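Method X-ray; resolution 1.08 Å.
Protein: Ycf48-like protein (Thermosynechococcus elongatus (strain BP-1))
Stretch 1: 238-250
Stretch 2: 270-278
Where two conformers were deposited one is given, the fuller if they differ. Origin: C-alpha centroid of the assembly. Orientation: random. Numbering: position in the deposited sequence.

Stretch 1 (238-250) LWMIVNGGKIAFS
Stretch 2, residues 270-278: VGFLDLAYR

Residues 238-250 form a hairpin, and one strand of 270-278 packs across its face. Strands 238-242 and 246-250 pair through Met 240 N to Ala 248 O (2.9 Å), Ala 248 N to Met 240 O (3.0 Å) and Val 242 N to Lys 246 O (2.9 Å). Lys 246 N to Val 242 O, at 3.5 Å, is weak. At the open end Ser 250, chi1 p, accepts at OG from Leu 238 N (2.9 Å). Strand 272-277 runs nearly antiparallel to 238-242 (170°, axes 7.4 Å apart) and at 29° to 246-250 (9.1 Å). No direct hydrogen bond joins the two stretches; side-chain packing, close backbone contact at Gly 245 and two bridging waters join them, and 561 Å² is buried between the stretches, both sides summed.

Extended backbones set the alternation: Trp 239, Ile 241, Ile 247 and Phe 249 send CB toward the second stretch, Met 240, Val 242, Lys 246 and Ala 248 away. Phe 272 and Leu 275 answer. Between them Leu 273 breaks the extended run with phi/psi -122/-37, and both Leu 273 and Asp 274 point CB away.

Leu 275 is the most covered residue. Its t,t rotamer sets CD2 over one face of Trp 239, 3.7 Å from the five-membered ring centroid and 6° off the normal, while CD1 lies near the indole as well as 4.3 Å from both Ile 247 CD1 and Phe 249 CZ. Trp 239, chi1 p and chi2 -99°, brings CZ2 within 3.3 Å of Leu 275 O. A water accepts from Trp 239 NE1 (3.0 Å) and donates to Leu 275 O (2.9 Å), satisfying both; Leu 275 N, by contrast, is buried without a partner.

Ile 241, m,t, reaches along the opposing backbone: CG2 is 3.9 Å from Phe 272 CB, and CD1 is 3.6 Å from Asp 274 N. Tyr 277 starts sideways, but chi1 m brings its end back, with OH 3.3 Å from Phe 249 CE1 and Trp 239 CD1 at the edge of its ring, 4.4 Å from CE2.

At the turn, Gly 245 CA lies 4.4 Å from Gly 271 CA. Gly 244 and Gly 245 both have positive phi (82/22 and 81/36). At Gly 245 an ideal CB would sit 2.5 Å from Val 270 O, a clash, so glycine suits both backbone and packing. Phe 272, chi1 m and chi2 113°, places CE1 3.3 Å from Gly 245 O, which meets the ring at its edge. The second water donates to Val 242 O (2.8 Å) and accepts from Gly 245 N and Phe 272 N (3.0 Å each), tying turn to strand.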

# COMPACT_ATOMS: atom_id res chain seq x y z
N LEU A 238 7.72 12.14 -7.42
CA LEU A 238 7.85 10.71 -7.19
C LEU A 238 8.97 10.45 -6.20
O LEU A 238 9.95 11.19 -6.11
CB LEU A 238 8.16 9.97 -8.48
CG LEU A 238 7.12 9.94 -9.62
CD1 LEU A 238 7.74 9.43 -10.96
CD2 LEU A 238 5.99 9.09 -9.23
N TRP A 239 8.83 9.32 -5.49
CA TRP A 239 9.92 8.76 -4.70
C TRP A 239 10.20 7.35 -5.20
O TRP A 239 9.32 6.69 -5.76
CB TRP A 239 9.59 8.76 -3.18
CG TRP A 239 8.33 8.04 -2.79
CD1 TRP A 239 7.11 8.62 -2.52
CD2 TRP A 239 8.17 6.64 -2.58
NE1 TRP A 239 6.20 7.66 -2.16
CE2 TRP A 239 6.82 6.43 -2.20
CE3 TRP A 239 9.02 5.52 -2.67
CZ2 TRP A 239 6.31 5.17 -1.91
CZ3 TRP A 239 8.49 4.25 -2.41
CH2 TRP A 239 7.15 4.09 -2.04
N MET A 240 11.42 6.89 -4.95
CA MET A 240 11.81 5.52 -5.21
C MET A 240 12.60 4.94 -4.06
O MET A 240 13.40 5.64 -3.42
CB MET A 240 12.63 5.38 -6.53
CG MET A 240 13.93 6.14 -6.55
SD MET A 240 14.93 5.81 -8.02
CE MET A 240 13.90 6.21 -9.33
N ILE A 241 12.40 3.65 -3.84
CA ILE A 241 13.26 2.80 -3.02
C ILE A 241 13.97 1.85 -3.96
O ILE A 241 13.31 1.19 -4.79
CB ILE A 241 12.44 1.99 -2.00
CG1 ILE A 241 11.78 2.92 -0.99
CG2 ILE A 241 13.34 0.94 -1.33
CD1 ILE A 241 10.73 2.22 -0.12
N VAL A 242 15.30 1.77 -3.85
CA VAL A 242 16.09 0.87 -4.67
C VAL A 242 16.81 -0.13 -3.77
O VAL A 242 16.93 0.05 -2.55
CB VAL A 242 17.09 1.58 -5.60
CG1 VAL A 242 16.38 2.61 -6.47
CG2 VAL A 242 18.19 2.19 -4.80
N ASN A 243 17.30 -1.20 -4.41
CA ASN A 243 18.00 -2.27 -3.71
C ASN A 243 19.09 -1.72 -2.80
O ASN A 243 19.76 -0.73 -3.12
CB ASN A 243 18.65 -3.25 -4.71
CG ASN A 243 19.11 -4.54 -4.03
OD1 ASN A 243 18.30 -5.26 -3.46
ND2 ASN A 243 20.40 -4.81 -4.07
N GLY A 244 19.24 -2.37 -1.66
CA GLY A 244 20.36 -2.06 -0.81
C GLY A 244 20.17 -0.86 0.06
O GLY A 244 21.15 -0.25 0.50
N GLY A 245 18.93 -0.48 0.32
CA GLY A 245 18.63 0.51 1.34
C GLY A 245 18.83 1.93 0.89
O GLY A 245 19.23 2.78 1.69
N LYS A 246 18.54 2.25 -0.37
CA LYS A 246 18.71 3.60 -0.85
C LYS A 246 17.38 4.15 -1.37
O LYS A 246 16.51 3.40 -1.80
CB LYS A 246 19.78 3.65 -1.95
CG LYS A 246 21.08 2.95 -1.62
CD LYS A 246 21.87 3.68 -0.59
CE LYS A 246 23.15 2.92 -0.24
NZ LYS A 246 22.92 2.15 1.02
N ILE A 247 17.25 5.47 -1.33
CA ILE A 247 16.04 6.16 -1.80
C ILE A 247 16.41 7.39 -2.61
O ILE A 247 17.53 7.90 -2.51
CB ILE A 247 15.06 6.54 -0.67
CG1 ILE A 247 15.60 7.72 0.14
CG2 ILE A 247 14.74 5.35 0.19
CD1 ILE A 247 14.65 8.20 1.23
N ALA A 248 15.46 7.87 -3.42
CA ALA A 248 15.63 9.13 -4.14
C ALA A 248 14.28 9.76 -4.44
O ALA A 248 13.23 9.10 -4.36
CB ALA A 248 16.43 8.94 -5.44
N PHE A 249 14.30 11.04 -4.78
CA PHE A 249 13.11 11.82 -5.09
C PHE A 249 13.30 12.51 -6.43
O PHE A 249 14.40 12.96 -6.77
CB PHE A 249 12.88 12.90 -4.02
CG PHE A 249 12.68 12.34 -2.65
CD1 PHE A 249 11.43 11.98 -2.23
CD2 PHE A 249 13.75 12.12 -1.80
CE1 PHE A 249 11.23 11.42 -0.95
CE2 PHE A 249 13.55 11.57 -0.52
CZ PHE A 249 12.28 11.22 -0.11
N SER A 250 12.21 12.63 -7.17
CA SER A 250 12.28 13.26 -8.48
C SER A 250 12.37 14.79 -8.35
O SER A 250 11.99 15.40 -7.34
CB SER A 250 11.10 12.84 -9.35
OG SER A 250 9.88 13.34 -8.85
N VAL A 270 20.29 -3.25 4.96
CA VAL A 270 18.88 -3.27 5.31
C VAL A 270 18.07 -2.69 4.17
O VAL A 270 18.26 -1.54 3.77
CB VAL A 270 18.60 -2.57 6.65
CG1 VAL A 270 18.93 -1.18 6.52
CG2 VAL A 270 17.12 -2.68 6.99
N GLY A 271 17.14 -3.45 3.68
CA GLY A 271 16.31 -3.02 2.61
C GLY A 271 15.08 -2.33 3.14
O GLY A 271 14.53 -2.65 4.20
N PHE A 272 14.61 -1.38 2.35
CA PHE A 272 13.36 -0.71 2.67
C PHE A 272 12.24 -1.24 1.79
O PHE A 272 12.46 -1.71 0.68
CB PHE A 272 13.46 0.82 2.53
CG PHE A 272 14.49 1.37 3.45
CD1 PHE A 272 15.68 1.94 2.95
CD2 PHE A 272 14.32 1.27 4.81
CE1 PHE A 272 16.67 2.46 3.82
CE2 PHE A 272 15.31 1.77 5.70
CZ PHE A 272 16.46 2.34 5.19
N LEU A 273 11.01 -1.12 2.30
CA LEU A 273 9.84 -1.72 1.68
C LEU A 273 8.80 -0.68 1.32
O LEU A 273 8.11 -0.86 0.33
CB LEU A 273 9.28 -2.78 2.61
CG LEU A 273 10.25 -3.95 2.85
CD1 LEU A 273 9.84 -4.79 4.03
CD2 LEU A 273 10.38 -4.78 1.59
N ASP A 274 8.60 0.36 2.14
CA ASP A 274 7.58 1.36 1.85
C ASP A 274 7.98 2.69 2.45
O ASP A 274 8.78 2.76 3.39
CB ASP A 274 6.21 0.93 2.39
CG ASP A 274 5.06 1.64 1.72
OD1 ASP A 274 5.25 2.18 0.60
OD2 ASP A 274 3.94 1.56 2.24
N LEU A 275 7.40 3.75 1.88
CA LEU A 275 7.67 5.12 2.28
C LEU A 275 6.32 5.83 2.26
O LEU A 275 5.57 5.69 1.28
CB LEU A 275 8.64 5.76 1.26
CG LEU A 275 9.11 7.18 1.54
CD1 LEU A 275 10.42 7.42 0.83
CD2 LEU A 275 8.12 8.21 1.07
N ALA A 276 5.98 6.56 3.31
CA ALA A 276 4.73 7.31 3.31
C ALA A 276 4.85 8.56 4.14
O ALA A 276 5.56 8.60 5.14
CB ALA A 276 3.57 6.45 3.85
N TYR A 277 4.11 9.58 3.74
CA TYR A 277 4.09 10.87 4.40
C TYR A 277 2.93 10.95 5.39
O TYR A 277 1.78 10.70 5.04
CB TYR A 277 3.94 12.01 3.39
CG TYR A 277 5.15 12.24 2.52
CD1 TYR A 277 5.92 13.38 2.69
CD2 TYR A 277 5.52 11.32 1.51
CE1 TYR A 277 7.02 13.60 1.88
CE2 TYR A 277 6.64 11.55 0.72
CZ TYR A 277 7.38 12.69 0.90
OH TYR A 277 8.47 12.89 0.08
N ARG A 278 3.22 11.34 6.62
CA ARG A 278 2.15 11.69 7.55
C ARG A 278 1.67 13.11 7.33
O ARG A 278 0.49 13.41 7.50
CB ARG A 278 2.64 11.50 9.01
CG ARG A 278 1.50 11.68 10.00
CD ARG A 278 1.95 11.48 11.43
NE ARG A 278 2.85 12.51 11.92
CZ ARG A 278 2.45 13.69 12.40
NH1 ARG A 278 1.15 13.95 12.49
NH2 ARG A 278 3.36 14.55 12.82
O HOH W 1 3.88 7.31 -0.37
O HOH W 2 16.11 -1.26 -0.21